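Local coordinates for Slr0280 protein (Synechocystis sp., PDB 5H3K), which is of unknown function but carries a phosphodiester glycosidase (NAGPA-family) region and so may act on a sugar phosphodiester, at residues 89-94 with 102-107; 247-252 with 267-272; 408-413 with 467-472; 431-436 with 461-466; 505-510 with 570-575. All coordinates share one frame; numbering follows the deposited sequence.

Interaction 1: residues 89-94 with 102-107; sequences LGLDLL and QPVQWF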
# COMPACT_ATOMS: atom_id res chain seq x y z
N LEU A 89 -12.77 -4.48 -15.93
CA LEU A 89 -13.29 -5.02 -17.19
C LEU A 89 -13.22 -6.55 -17.23
O LEU A 89 -14.01 -7.19 -17.92
CB LEU A 89 -12.55 -4.45 -18.40
CG LEU A 89 -12.47 -2.94 -18.57
CD1 LEU A 89 -12.00 -2.62 -19.97
CD2 LEU A 89 -13.81 -2.28 -18.26
N GLY A 90 -12.26 -7.12 -16.49
CA GLY A 90 -12.04 -8.55 -16.49
C GLY A 90 -11.01 -9.05 -17.49
O GLY A 90 -10.99 -10.23 -17.82
N LEU A 91 -10.14 -8.16 -17.97
CA LEU A 91 -9.05 -8.60 -18.86
C LEU A 91 -8.06 -9.49 -18.12
O LEU A 91 -7.57 -9.12 -17.05
CB LEU A 91 -8.26 -7.41 -19.40
CG LEU A 91 -8.91 -6.29 -20.20
CD1 LEU A 91 -7.82 -5.49 -20.94
CD2 LEU A 91 -9.97 -6.79 -21.17
N ASP A 92 -7.76 -10.66 -18.66
CA ASP A 92 -6.73 -11.52 -18.08
C ASP A 92 -5.40 -11.03 -18.65
O ASP A 92 -5.18 -11.11 -19.86
CB ASP A 92 -6.98 -12.99 -18.46
CG ASP A 92 -6.04 -13.97 -17.74
OD1 ASP A 92 -5.30 -13.56 -16.81
OD2 ASP A 92 -6.06 -15.17 -18.09
N LEU A 93 -4.54 -10.48 -17.79
CA LEU A 93 -3.20 -10.05 -18.22
C LEU A 93 -2.24 -11.24 -18.18
O LEU A 93 -1.92 -11.75 -17.10
CB LEU A 93 -2.66 -8.93 -17.33
CG LEU A 93 -3.58 -7.72 -17.13
CD1 LEU A 93 -2.88 -6.62 -16.36
CD2 LEU A 93 -4.09 -7.20 -18.45
N LEU A 94 -1.79 -11.68 -19.36
CA LEU A 94 -0.89 -12.83 -19.46
C LEU A 94 0.57 -12.41 -19.32
O LEU A 94 0.92 -11.25 -19.58
CB LEU A 94 -1.10 -13.52 -20.82
CG LEU A 94 -2.55 -13.75 -21.22
CD1 LEU A 94 -2.63 -14.42 -22.59
CD2 LEU A 94 -3.26 -14.58 -20.18
N GLN A 102 1.49 -6.14 -24.00
CA GLN A 102 0.69 -6.85 -23.00
C GLN A 102 -0.28 -7.80 -23.67
O GLN A 102 -1.32 -7.37 -24.15
CB GLN A 102 -0.09 -5.86 -22.13
CG GLN A 102 -0.84 -6.55 -21.00
CD GLN A 102 0.07 -7.44 -20.19
OE1 GLN A 102 1.00 -6.97 -19.55
NE2 GLN A 102 -0.19 -8.74 -20.21
N PRO A 103 0.07 -9.09 -23.72
CA PRO A 103 -0.89 -10.11 -24.17
C PRO A 103 -2.04 -10.29 -23.17
O PRO A 103 -1.83 -10.29 -21.95
CB PRO A 103 -0.06 -11.38 -24.28
CG PRO A 103 1.19 -11.12 -23.47
CD PRO A 103 1.42 -9.64 -23.53
N VAL A 104 -3.26 -10.41 -23.69
CA VAL A 104 -4.45 -10.49 -22.85
C VAL A 104 -5.41 -11.55 -23.38
O VAL A 104 -5.33 -11.93 -24.55
CB VAL A 104 -5.20 -9.12 -22.76
CG1 VAL A 104 -4.31 -8.02 -22.13
CG2 VAL A 104 -5.72 -8.68 -24.13
N GLN A 105 -6.28 -12.04 -22.51
CA GLN A 105 -7.40 -12.88 -22.92
C GLN A 105 -8.69 -12.27 -22.39
O GLN A 105 -8.79 -11.95 -21.20
CB GLN A 105 -7.25 -14.32 -22.41
CG GLN A 105 -6.31 -15.19 -23.24
CD GLN A 105 -6.89 -15.58 -24.61
OE1 GLN A 105 -7.32 -14.73 -25.39
NE2 GLN A 105 -6.90 -16.88 -24.90
N TRP A 106 -9.66 -12.08 -23.27
CA TRP A 106 -10.96 -11.53 -22.89
C TRP A 106 -11.98 -11.90 -23.95
O TRP A 106 -12.15 -11.18 -24.95
CB TRP A 106 -10.88 -10.00 -22.68
CG TRP A 106 -12.15 -9.41 -22.12
CD1 TRP A 106 -12.61 -9.50 -20.83
CD2 TRP A 106 -13.14 -8.65 -22.84
NE1 TRP A 106 -13.81 -8.84 -20.71
CE2 TRP A 106 -14.15 -8.32 -21.92
CE3 TRP A 106 -13.25 -8.23 -24.16
CZ2 TRP A 106 -15.27 -7.57 -22.30
CZ3 TRP A 106 -14.36 -7.49 -24.53
CH2 TRP A 106 -15.36 -7.17 -23.61
N PHE A 107 -12.66 -13.02 -23.73
CA PHE A 107 -13.60 -13.58 -24.69
C PHE A 107 -12.97 -13.66 -26.08
O PHE A 107 -13.53 -13.20 -27.07
CB PHE A 107 -14.89 -12.76 -24.71
CG PHE A 107 -15.62 -12.75 -23.39
CD1 PHE A 107 -16.41 -13.83 -23.01
CD2 PHE A 107 -15.53 -11.67 -22.53
CE1 PHE A 107 -17.09 -13.83 -21.80
CE2 PHE A 107 -16.20 -11.66 -21.31
CZ PHE A 107 -16.99 -12.74 -20.95

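Interaction 2: residues 247-252 with 267-272; sequences KLQVST and APPVKT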
# COMPACT_ATOMS: atom_id res chain seq x y z
N LYS A 247 -11.45 -19.14 -2.55
CA LYS A 247 -11.49 -17.87 -3.28
C LYS A 247 -12.11 -18.13 -4.63
O LYS A 247 -12.29 -19.28 -5.01
CB LYS A 247 -10.08 -17.32 -3.48
CG LYS A 247 -9.27 -17.17 -2.19
CD LYS A 247 -7.89 -16.59 -2.51
CE LYS A 247 -6.86 -16.95 -1.45
NZ LYS A 247 -5.52 -16.41 -1.79
N LEU A 248 -12.44 -17.07 -5.35
CA LEU A 248 -12.91 -17.24 -6.72
C LEU A 248 -11.78 -16.99 -7.71
O LEU A 248 -11.01 -16.06 -7.55
CB LEU A 248 -14.05 -16.27 -7.02
CG LEU A 248 -15.29 -16.37 -6.15
CD1 LEU A 248 -16.36 -15.44 -6.68
CD2 LEU A 248 -15.78 -17.82 -6.13
N GLN A 249 -11.67 -17.85 -8.71
CA GLN A 249 -10.81 -17.56 -9.85
C GLN A 249 -11.70 -17.51 -11.08
O GLN A 249 -12.33 -18.51 -11.42
CB GLN A 249 -9.73 -18.63 -10.01
CG GLN A 249 -8.89 -18.48 -11.28
CD GLN A 249 -7.82 -19.56 -11.41
OE1 GLN A 249 -7.40 -20.17 -10.42
NE2 GLN A 249 -7.36 -19.79 -12.64
N VAL A 250 -11.77 -16.35 -11.72
CA VAL A 250 -12.71 -16.14 -12.82
C VAL A 250 -11.98 -15.97 -14.14
O VAL A 250 -10.99 -15.25 -14.22
CB VAL A 250 -13.58 -14.90 -12.56
CG1 VAL A 250 -14.67 -14.77 -13.62
CG2 VAL A 250 -14.20 -14.97 -11.19
N SER A 251 -12.49 -16.62 -15.19
CA SER A 251 -11.89 -16.52 -16.52
C SER A 251 -12.97 -16.56 -17.60
O SER A 251 -14.15 -16.74 -17.31
CB SER A 251 -10.90 -17.65 -16.74
OG SER A 251 -11.53 -18.90 -16.53
N THR A 252 -12.55 -16.39 -18.86
CA THR A 252 -13.51 -16.36 -19.96
C THR A 252 -13.21 -17.45 -21.00
O THR A 252 -12.10 -17.99 -21.05
CB THR A 252 -13.54 -14.99 -20.65
OG1 THR A 252 -12.29 -14.74 -21.30
CG2 THR A 252 -13.82 -13.88 -19.64
N ALA A 267 -5.46 -20.27 -5.09
CA ALA A 267 -5.68 -19.14 -5.99
C ALA A 267 -5.06 -17.94 -5.30
O ALA A 267 -4.88 -17.96 -4.08
CB ALA A 267 -7.17 -18.92 -6.20
N PRO A 268 -4.74 -16.87 -6.06
CA PRO A 268 -4.88 -16.68 -7.51
C PRO A 268 -3.74 -17.35 -8.26
O PRO A 268 -2.75 -17.73 -7.63
CB PRO A 268 -4.80 -15.16 -7.66
CG PRO A 268 -3.90 -14.74 -6.54
CD PRO A 268 -4.25 -15.65 -5.39
N PRO A 269 -3.88 -17.52 -9.58
CA PRO A 269 -2.83 -18.21 -10.35
C PRO A 269 -1.55 -17.39 -10.46
O PRO A 269 -1.57 -16.17 -10.23
CB PRO A 269 -3.48 -18.41 -11.72
CG PRO A 269 -4.57 -17.40 -11.80
CD PRO A 269 -5.07 -17.23 -10.40
N VAL A 270 -0.44 -18.04 -10.82
CA VAL A 270 0.85 -17.35 -10.91
C VAL A 270 0.86 -16.40 -12.09
O VAL A 270 0.17 -16.61 -13.08
CB VAL A 270 2.03 -18.32 -11.00
CG1 VAL A 270 1.92 -19.39 -9.93
CG2 VAL A 270 2.10 -18.94 -12.38
N LYS A 271 1.64 -15.32 -11.96
CA LYS A 271 1.70 -14.30 -13.00
C LYS A 271 3.03 -13.57 -12.87
O LYS A 271 3.52 -13.38 -11.75
CB LYS A 271 0.53 -13.31 -12.84
CG LYS A 271 0.38 -12.34 -14.03
CD LYS A 271 -0.58 -11.18 -13.72
CE LYS A 271 -2.01 -11.66 -13.43
NZ LYS A 271 -2.55 -12.51 -14.52
N THR A 272 3.62 -13.20 -13.99
CA THR A 272 4.80 -12.34 -13.98
C THR A 272 4.64 -11.27 -15.05
O THR A 272 4.57 -11.58 -16.24
CB THR A 272 6.12 -13.13 -14.20
OG1 THR A 272 6.27 -14.12 -13.17
CG2 THR A 272 7.34 -12.20 -14.18

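Interaction 3: residues 408-413 with 467-472; sequences VQRGIA and GNQIPA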
# COMPACT_ATOMS: atom_id res chain seq x y z
N VAL A 408 3.65 7.30 23.86
CA VAL A 408 3.71 8.03 25.13
C VAL A 408 4.47 7.29 26.23
O VAL A 408 4.06 6.22 26.69
CB VAL A 408 2.30 8.37 25.64
CG1 VAL A 408 2.38 9.18 26.92
CG2 VAL A 408 1.52 9.12 24.60
N GLN A 409 5.58 7.89 26.65
CA GLN A 409 6.35 7.41 27.80
C GLN A 409 6.86 8.61 28.59
O GLN A 409 6.92 9.73 28.08
CB GLN A 409 7.54 6.55 27.36
CG GLN A 409 7.18 5.24 26.67
CD GLN A 409 6.48 4.24 27.60
OE1 GLN A 409 6.67 4.27 28.82
NE2 GLN A 409 5.68 3.36 27.02
N ARG A 410 7.21 8.40 29.85
CA ARG A 410 7.85 9.46 30.61
C ARG A 410 9.15 9.84 29.91
O ARG A 410 9.89 8.97 29.44
CB ARG A 410 8.13 9.01 32.04
CG ARG A 410 6.85 8.87 32.87
CD ARG A 410 7.11 8.23 34.23
NE ARG A 410 7.69 9.17 35.19
CZ ARG A 410 8.99 9.30 35.42
NH1 ARG A 410 9.87 8.56 34.75
NH2 ARG A 410 9.41 10.18 36.32
N GLY A 411 9.41 11.14 29.81
CA GLY A 411 10.60 11.62 29.13
C GLY A 411 10.33 12.96 28.46
O GLY A 411 9.29 13.58 28.68
N ILE A 412 11.28 13.41 27.63
CA ILE A 412 11.12 14.68 26.94
C ILE A 412 10.78 14.43 25.47
O ILE A 412 11.50 13.70 24.78
CB ILE A 412 12.38 15.53 27.05
CG1 ILE A 412 12.67 15.85 28.52
CG2 ILE A 412 12.25 16.80 26.19
CD1 ILE A 412 14.05 16.41 28.77
N ALA A 413 9.70 15.06 25.00
CA ALA A 413 9.26 14.90 23.61
C ALA A 413 9.28 16.25 22.89
O ALA A 413 9.24 17.31 23.53
CB ALA A 413 7.88 14.28 23.55
N GLY A 467 6.35 13.59 32.93
CA GLY A 467 6.95 13.05 34.14
C GLY A 467 8.01 13.94 34.79
O GLY A 467 8.91 13.43 35.48
N ASN A 468 7.92 15.25 34.57
CA ASN A 468 8.84 16.21 35.19
C ASN A 468 10.31 15.90 35.00
O ASN A 468 11.07 15.82 35.97
CB ASN A 468 8.53 16.37 36.68
CG ASN A 468 7.17 16.99 36.93
OD1 ASN A 468 6.95 18.15 36.60
ND2 ASN A 468 6.26 16.22 37.51
N GLN A 469 10.73 15.72 33.75
CA GLN A 469 12.10 15.35 33.46
C GLN A 469 12.99 16.58 33.29
O GLN A 469 14.22 16.46 33.19
CB GLN A 469 12.15 14.48 32.21
CG GLN A 469 11.27 13.26 32.30
CD GLN A 469 11.71 12.32 33.40
OE1 GLN A 469 12.78 11.73 33.34
NE2 GLN A 469 10.88 12.19 34.43
N ILE A 470 12.37 17.75 33.22
CA ILE A 470 13.11 18.99 32.98
C ILE A 470 13.26 19.78 34.27
O ILE A 470 12.27 20.28 34.81
CB ILE A 470 12.43 19.87 31.89
CG1 ILE A 470 12.32 19.11 30.56
CG2 ILE A 470 13.23 21.15 31.67
CD1 ILE A 470 11.70 19.91 29.42
N PRO A 471 14.51 19.90 34.76
CA PRO A 471 14.82 20.63 36.00
C PRO A 471 14.33 22.07 35.90
O PRO A 471 14.35 22.65 34.81
CB PRO A 471 16.35 20.61 36.05
CG PRO A 471 16.75 19.43 35.21
CD PRO A 471 15.72 19.36 34.12
N ALA A 472 13.89 22.64 37.02
CA ALA A 472 13.36 24.00 37.03
C ALA A 472 14.40 25.03 36.59
O ALA A 472 15.59 24.90 36.89
CB ALA A 472 12.80 24.35 38.40

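Interaction 4: residues 431-436 with 461-466; sequences QVYVVQ and YLIIDR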
# COMPACT_ATOMS: atom_id res chain seq x y z
N GLN A 431 3.99 19.27 30.81
CA GLN A 431 4.43 20.66 30.75
C GLN A 431 4.84 20.97 29.31
O GLN A 431 5.53 20.16 28.69
CB GLN A 431 5.64 20.89 31.67
CG GLN A 431 5.28 21.11 33.13
CD GLN A 431 4.55 22.42 33.36
OE1 GLN A 431 5.04 23.50 33.00
NE2 GLN A 431 3.37 22.34 33.95
N VAL A 432 4.41 22.11 28.79
CA VAL A 432 4.83 22.50 27.44
C VAL A 432 5.68 23.76 27.46
O VAL A 432 5.38 24.72 28.18
CB VAL A 432 3.63 22.66 26.46
CG1 VAL A 432 2.64 23.70 26.96
CG2 VAL A 432 4.12 23.02 25.04
N TYR A 433 6.75 23.75 26.66
CA TYR A 433 7.57 24.93 26.44
C TYR A 433 7.45 25.30 24.97
O TYR A 433 7.75 24.48 24.09
CB TYR A 433 9.03 24.66 26.80
CG TYR A 433 9.20 24.20 28.23
CD1 TYR A 433 9.59 25.09 29.23
CD2 TYR A 433 8.96 22.88 28.60
CE1 TYR A 433 9.74 24.67 30.55
CE2 TYR A 433 9.10 22.45 29.92
CZ TYR A 433 9.50 23.36 30.89
OH TYR A 433 9.64 22.92 32.18
N VAL A 434 7.00 26.53 24.71
CA VAL A 434 6.84 27.00 23.35
C VAL A 434 8.15 27.62 22.86
O VAL A 434 8.72 28.48 23.53
CB VAL A 434 5.70 28.04 23.25
CG1 VAL A 434 5.50 28.45 21.80
CG2 VAL A 434 4.41 27.48 23.82
N VAL A 435 8.62 27.16 21.71
CA VAL A 435 9.86 27.68 21.12
C VAL A 435 9.54 28.36 19.79
O VAL A 435 8.85 27.79 18.94
CB VAL A 435 10.91 26.56 20.92
CG1 VAL A 435 12.21 27.14 20.38
CG2 VAL A 435 11.17 25.83 22.24
N GLN A 436 9.99 29.59 19.63
CA GLN A 436 9.80 30.33 18.38
C GLN A 436 11.12 30.94 18.00
O GLN A 436 11.75 31.61 18.81
CB GLN A 436 8.75 31.43 18.54
CG GLN A 436 7.37 30.93 18.88
CD GLN A 436 6.36 32.05 19.03
OE1 GLN A 436 6.02 32.46 20.15
NE2 GLN A 436 5.88 32.57 17.91
N TYR A 461 8.70 25.08 17.48
CA TYR A 461 8.29 23.75 17.92
C TYR A 461 7.88 23.77 19.38
O TYR A 461 8.02 24.79 20.06
CB TYR A 461 9.44 22.74 17.72
CG TYR A 461 10.75 23.11 18.39
CD1 TYR A 461 11.05 22.67 19.68
CD2 TYR A 461 11.69 23.87 17.72
CE1 TYR A 461 12.26 23.00 20.29
CE2 TYR A 461 12.90 24.21 18.32
CZ TYR A 461 13.17 23.77 19.60
OH TYR A 461 14.37 24.12 20.18
N LEU A 462 7.38 22.64 19.86
CA LEU A 462 7.01 22.51 21.26
C LEU A 462 7.92 21.48 21.91
O LEU A 462 8.26 20.46 21.29
CB LEU A 462 5.56 22.07 21.41
CG LEU A 462 4.50 22.97 20.78
CD1 LEU A 462 3.10 22.41 21.04
CD2 LEU A 462 4.63 24.39 21.35
N ILE A 463 8.34 21.76 23.14
CA ILE A 463 8.96 20.75 23.97
C ILE A 463 7.92 20.29 24.98
O ILE A 463 7.30 21.12 25.67
CB ILE A 463 10.20 21.28 24.70
CG1 ILE A 463 11.29 21.67 23.69
CG2 ILE A 463 10.71 20.22 25.67
CD1 ILE A 463 12.42 22.56 24.28
N ILE A 464 7.71 18.99 25.05
CA ILE A 464 6.72 18.40 25.95
C ILE A 464 7.45 17.59 27.03
O ILE A 464 8.23 16.69 26.72
CB ILE A 464 5.73 17.48 25.21
CG1 ILE A 464 4.87 18.28 24.22
CG2 ILE A 464 4.84 16.74 26.19
CD1 ILE A 464 4.05 19.37 24.86
N ASP A 465 7.20 17.93 28.29
CA ASP A 465 7.83 17.20 29.38
C ASP A 465 6.78 16.28 30.00
O ASP A 465 5.76 16.75 30.51
CB ASP A 465 8.38 18.17 30.43
CG ASP A 465 9.09 17.48 31.58
OD1 ASP A 465 9.23 16.23 31.55
OD2 ASP A 465 9.53 18.20 32.51
N ARG A 466 7.02 14.98 29.92
CA ARG A 466 6.15 14.00 30.55
C ARG A 466 6.88 13.37 31.73
O ARG A 466 7.92 12.73 31.56
CB ARG A 466 5.71 12.94 29.52
CG ARG A 466 5.04 13.54 28.29
CD ARG A 466 4.54 12.46 27.34
NE ARG A 466 3.71 13.02 26.29
CZ ARG A 466 3.95 12.89 24.99
NH1 ARG A 466 5.02 12.22 24.58
NH2 ARG A 466 3.13 13.44 24.09

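Interaction 5: residues 505-510 with 570-575; sequences LIDQGR and AVNALN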
# COMPACT_ATOMS: atom_id res chain seq x y z
N LEU A 505 13.71 -8.75 10.11
CA LEU A 505 13.59 -10.20 9.95
C LEU A 505 14.86 -10.85 9.40
O LEU A 505 15.30 -11.89 9.89
CB LEU A 505 12.40 -10.56 9.05
CG LEU A 505 11.02 -10.16 9.58
CD1 LEU A 505 9.95 -10.47 8.54
CD2 LEU A 505 10.72 -10.87 10.89
N ILE A 506 15.44 -10.24 8.38
CA ILE A 506 16.66 -10.78 7.76
C ILE A 506 17.72 -9.69 7.63
O ILE A 506 17.41 -8.55 7.24
CB ILE A 506 16.35 -11.38 6.36
CG1 ILE A 506 15.22 -12.43 6.47
CG2 ILE A 506 17.61 -11.99 5.74
CD1 ILE A 506 14.79 -13.03 5.14
N ASP A 507 18.96 -10.03 7.95
CA ASP A 507 20.05 -9.06 7.86
C ASP A 507 21.31 -9.74 7.33
O ASP A 507 21.81 -10.69 7.93
CB ASP A 507 20.33 -8.42 9.22
CG ASP A 507 21.27 -7.22 9.12
OD1 ASP A 507 22.50 -7.42 9.10
OD2 ASP A 507 20.78 -6.08 9.06
N GLN A 508 21.80 -9.25 6.19
CA GLN A 508 22.94 -9.84 5.48
C GLN A 508 22.79 -11.34 5.34
O GLN A 508 23.71 -12.10 5.67
CB GLN A 508 24.26 -9.51 6.19
CG GLN A 508 24.38 -8.05 6.68
CD GLN A 508 24.52 -7.01 5.57
OE1 GLN A 508 23.85 -7.08 4.53
NE2 GLN A 508 25.39 -6.03 5.79
N GLY A 509 21.61 -11.77 4.89
CA GLY A 509 21.33 -13.17 4.63
C GLY A 509 20.96 -14.00 5.83
O GLY A 509 20.54 -15.14 5.68
N ARG A 510 21.12 -13.46 7.04
CA ARG A 510 20.80 -14.27 8.21
C ARG A 510 19.50 -13.90 8.92
O ARG A 510 19.04 -12.74 8.90
CB ARG A 510 21.99 -14.39 9.18
CG ARG A 510 22.43 -13.12 9.88
CD ARG A 510 23.39 -13.44 11.04
NE ARG A 510 22.70 -14.10 12.15
CZ ARG A 510 22.34 -13.51 13.28
NH1 ARG A 510 22.62 -12.22 13.48
NH2 ARG A 510 21.70 -14.20 14.23
N ALA A 570 15.44 -12.60 -0.28
CA ALA A 570 15.76 -11.41 0.51
C ALA A 570 17.10 -11.56 1.22
O ALA A 570 17.33 -12.55 1.90
CB ALA A 570 14.66 -11.13 1.52
N VAL A 571 17.99 -10.57 1.07
CA VAL A 571 19.21 -10.54 1.89
C VAL A 571 19.05 -9.64 3.12
O VAL A 571 19.69 -9.86 4.13
CB VAL A 571 20.45 -10.11 1.07
CG1 VAL A 571 20.61 -11.02 -0.13
CG2 VAL A 571 20.33 -8.68 0.61
N ASN A 572 18.20 -8.62 3.01
CA ASN A 572 17.78 -7.82 4.16
C ASN A 572 16.27 -7.71 4.04
O ASN A 572 15.77 -7.57 2.93
CB ASN A 572 18.39 -6.41 4.10
CG ASN A 572 19.91 -6.40 4.24
OD1 ASN A 572 20.47 -7.04 5.12
ND2 ASN A 572 20.57 -5.65 3.37
N ALA A 573 15.53 -7.78 5.16
CA ALA A 573 14.08 -7.74 5.12
C ALA A 573 13.53 -7.13 6.40
O ALA A 573 13.97 -7.47 7.50
CB ALA A 573 13.50 -9.16 4.93
N LEU A 574 12.56 -6.23 6.24
CA LEU A 574 11.91 -5.54 7.34
C LEU A 574 10.43 -5.87 7.31
O LEU A 574 9.76 -5.67 6.28
CB LEU A 574 12.09 -4.02 7.21
CG LEU A 574 11.29 -3.14 8.16
CD1 LEU A 574 11.78 -3.34 9.58
CD2 LEU A 574 11.45 -1.67 7.72
N ASN A 575 9.92 -6.39 8.42
CA ASN A 575 8.48 -6.59 8.58
C ASN A 575 7.81 -5.24 8.68
O ASN A 575 8.26 -4.37 9.43
CB ASN A 575 8.17 -7.41 9.83
CG ASN A 575 6.70 -7.78 9.92
OD1 ASN A 575 6.16 -8.47 9.04
ND2 ASN A 575 6.03 -7.30 10.97

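Interaction 1: residues 89-94 with 102-107
The methyl CD2 of Leu-91 is the bump that fits one face of the Trp-106 indole: it sits 3.9 Å from the centroid of the five-membered ring, a CH-pi contact over the face. Trp-106 is swung there by CG lying anti to the backbone N (chi1 -173°), which also leaves CD1 edge-on to the carbonyl O of Gly-90 and lets NE1 make a weak hydrogen bond to Leu-89 O. Farther along, Leu-93 and Val-104 lie side by side on the same face of the hairpin, CD2 against CG1 at 3.8 Å. Leu-94 sets CB and CG against the carbonyl O of Pro-103 and pushes CD1 against CG of Gln-105. Between them runs the antiparallel ladder, with Asp-92 and Gln-105 as a hydrogen-bonded pair. Gln-102 bends at chi2 (52°) to bring NE2 to the carbonyls of Leu-94 and Pro-103, donating to Leu-94 O at 2.8 Å and to Pro-103 O, both close to its amide plane. An alanine here removes the amide that donates to both carbonyls and would probably loosen the hairpin where it runs into its connecting loop. The chemistry is thus that of a mostly buried hairpin in which a side-chain amide serves Leu-94 O and shares Pro-103 O with the backbone N of Leu-94, its own oxygen being held by Arg-123.

Interaction 2: residues 247-252 with 267-272
Lys-247 NZ donates to the carbonyl O of Ala-267 at 2.8 Å, the one hydrogen bond between the two segments. The ammonium comes in from above, 32° out of the carbonyl plane and so off the lone pairs. The chain of Lys-247 runs extended beyond CG to get there, and its CD and CE lie along the same oxygen. An alanine here removes the ammonium and the chain beyond CB, and would probably leave the Ala-267 carbonyl without this bond and the linker less firmly held. Two residues on, Gln-249 meets Pro-269 tip to tip: its CD is 3.7 Å from Pro-269 CD, with the extended chain (CG anti to the backbone N, chi1 173°) placing the amide against the ring. The CB atoms of Lys-247 and Ala-267 approach to 4.3 Å.

Farther out, a cis peptide before Pro-268 kinks the linker, and Pro-268 packs on Gln-283. Backbone bonds to Arg-264 and Asp-262 fix Lys-247 and Gln-249 in their strand. The arrangement is plain surface packing: the outermost strand 247-253 of a four-stranded antiparallel sheet, held against a proline-rich connection that leads into the edge strand 271-276 of an eight-stranded antiparallel sheet.

Interaction 3: residues 408-413 with 467-472
Arg-410 and Gln-469 cross at about a right angle, with the guanidinium and amide planes 77° apart. The amide nitrogen NE2 of Gln-469 lies over one face of the guanidinium, 3.1 Å from Arg-410 NH2; both are donors, so the pair is a close approach and not a hydrogen bond. Within its own segment the amide is held by Gly-467: bent at chi2 (-63°), Gln-469 folds back so that NE2 donates to Gly-467 O at 2.6 Å. That oxygen receives the N-H from well above its carbonyl plane, 55° out of it. Arg-410 reaches over the turn by a bend at chi3, its NE passing 4.1 Å from the CA of Gly-467. A side chain at Gly-467 would run into that NE, and its backbone angles alone call for glycine. Gln-469 CG rests on Gly-411 CA at 3.6 Å, close against the bare backbone. Deeper in, Ile-412 and Ile-470 also cross at about a right angle, CD1 of the first meeting CG1 of the second at 3.7 Å; both lie against Ile-463. Asp-465 accepts from the backbone N of Gln-469 and Ile-470, which fixes the turn. The arrangement is a tight, glycine-containing turn following strand 460-466, packed against the start of its antiparallel neighbour 411-415, which lies between 397-403 and 460-466 in a large mixed sheet.

Interaction 4: residues 431-436 with 461-466
The ring of Tyr-461 has Val-435 spread over one face, its CB 3.8 Å from the centroid and 11° off the normal, a CH-pi contact; CG1 of Val-435 reaches CZ at 3.6 Å. Ile-463 CG1 lies at the edge of that ring, and Arg-414 makes a cation-pi contact with it. The ring stands there because CG takes the crowded position between N and carbonyl carbon (chi1 55°). Tyr-433, by contrast, presents an edge, with Ile-463 O in its plane and Asp-465 CB nearby. Tyr-433, Val-435, Tyr-461, Ile-463 and Asp-465 share one face with Gln-431, whose amide turns to Gln-443. On the other face Leu-462 CD2 touches Val-434 CG2 at 4.0 Å, and Ile-464 CD1 presses on Val-432 CG2 at 3.7 Å. Six backbone hydrogen bonds join the strands, from Asp-465 N to Gln-431 O at 2.8 Å and 174° to the more bent pair at Val-435 and Tyr-461. In the mixed sheet 439-446 and 411-415 flank the pair. The ladder is therefore aliphatic on the face of Val-432, Val-434, Leu-462 and Ile-464, mixed aromatic, aliphatic and polar on the other, where the buried Asp-465 carboxylate is satisfied by Gln-469 N and Ile-470 N.

Interaction 5: residues 505-510 with 570-575
With CG anti to its carbonyl carbon (chi1 -66°) and the amide twisted at chi2 (-48°), Asn-572 turns OD1 toward the tip of the opposite hairpin. There it accepts from Gln-508 N at 2.8 Å, nearly straight at 176° and in the plane of the side-chain carbonyl. Gln-508 bends at chi2, so its amide runs alongside that of Asn-572, the two planes clearly tilted against each other. One residue on, Gly-509 N donates to Val-571 O at 2.8 Å, on a lone pair of that carbonyl. Two successive backbone N-H groups of the type I' turn from Asp-507 to Arg-510 are thus held by the segment 570-575, one by a side chain and one by the main chain. Leu-505 and Ile-506 both face Ala-573 in a classic beta bulge: Ala-573 O takes two donors, Leu-505 N at 2.9 Å and Ile-506 N at 3.3 Å, while Ala-573 N returns a bond to Ile-506 O. Ile-506 packs its CB against Ala-573 CB at 3.9 Å, its CD1 touches the CB of Ala-570, and its CG2 rests on Val-571 O. Leu-505 CD1 lies against Asn-575 CB. Helix 558-567 covers Leu-505 and Ala-573 through Leu-565, and strand 531-536 flanks 572-576 across from 504-507, placing the contact near one end of an eight-stranded antiparallel sheet.

Interactions 1 and 4 are buried strand pairs, whereas interaction 2 is a surface contact and interactions 3 and 5 are partly buried. Interactions 1 and 2 are neighbours: Lys-271 NZ bonds to Leu-93 O, and Thr-252 OG1 to Phe-107 N. Interactions 3 and 4 share the large mixed sheet, where 411-415 pairs with 460-466, and they lie on the opposite side of the chain's centre from 1 and 2, whose centres are 55 to 60 Å away. Interaction 5 reaches the same eight-stranded sheet as interaction 2, though their nearest atoms are about 16 Å apart. Backbone ladders dominate 1 and 4, a bulge and turn bonds 5, a lone lysine bond 2, and crossed side chains 3.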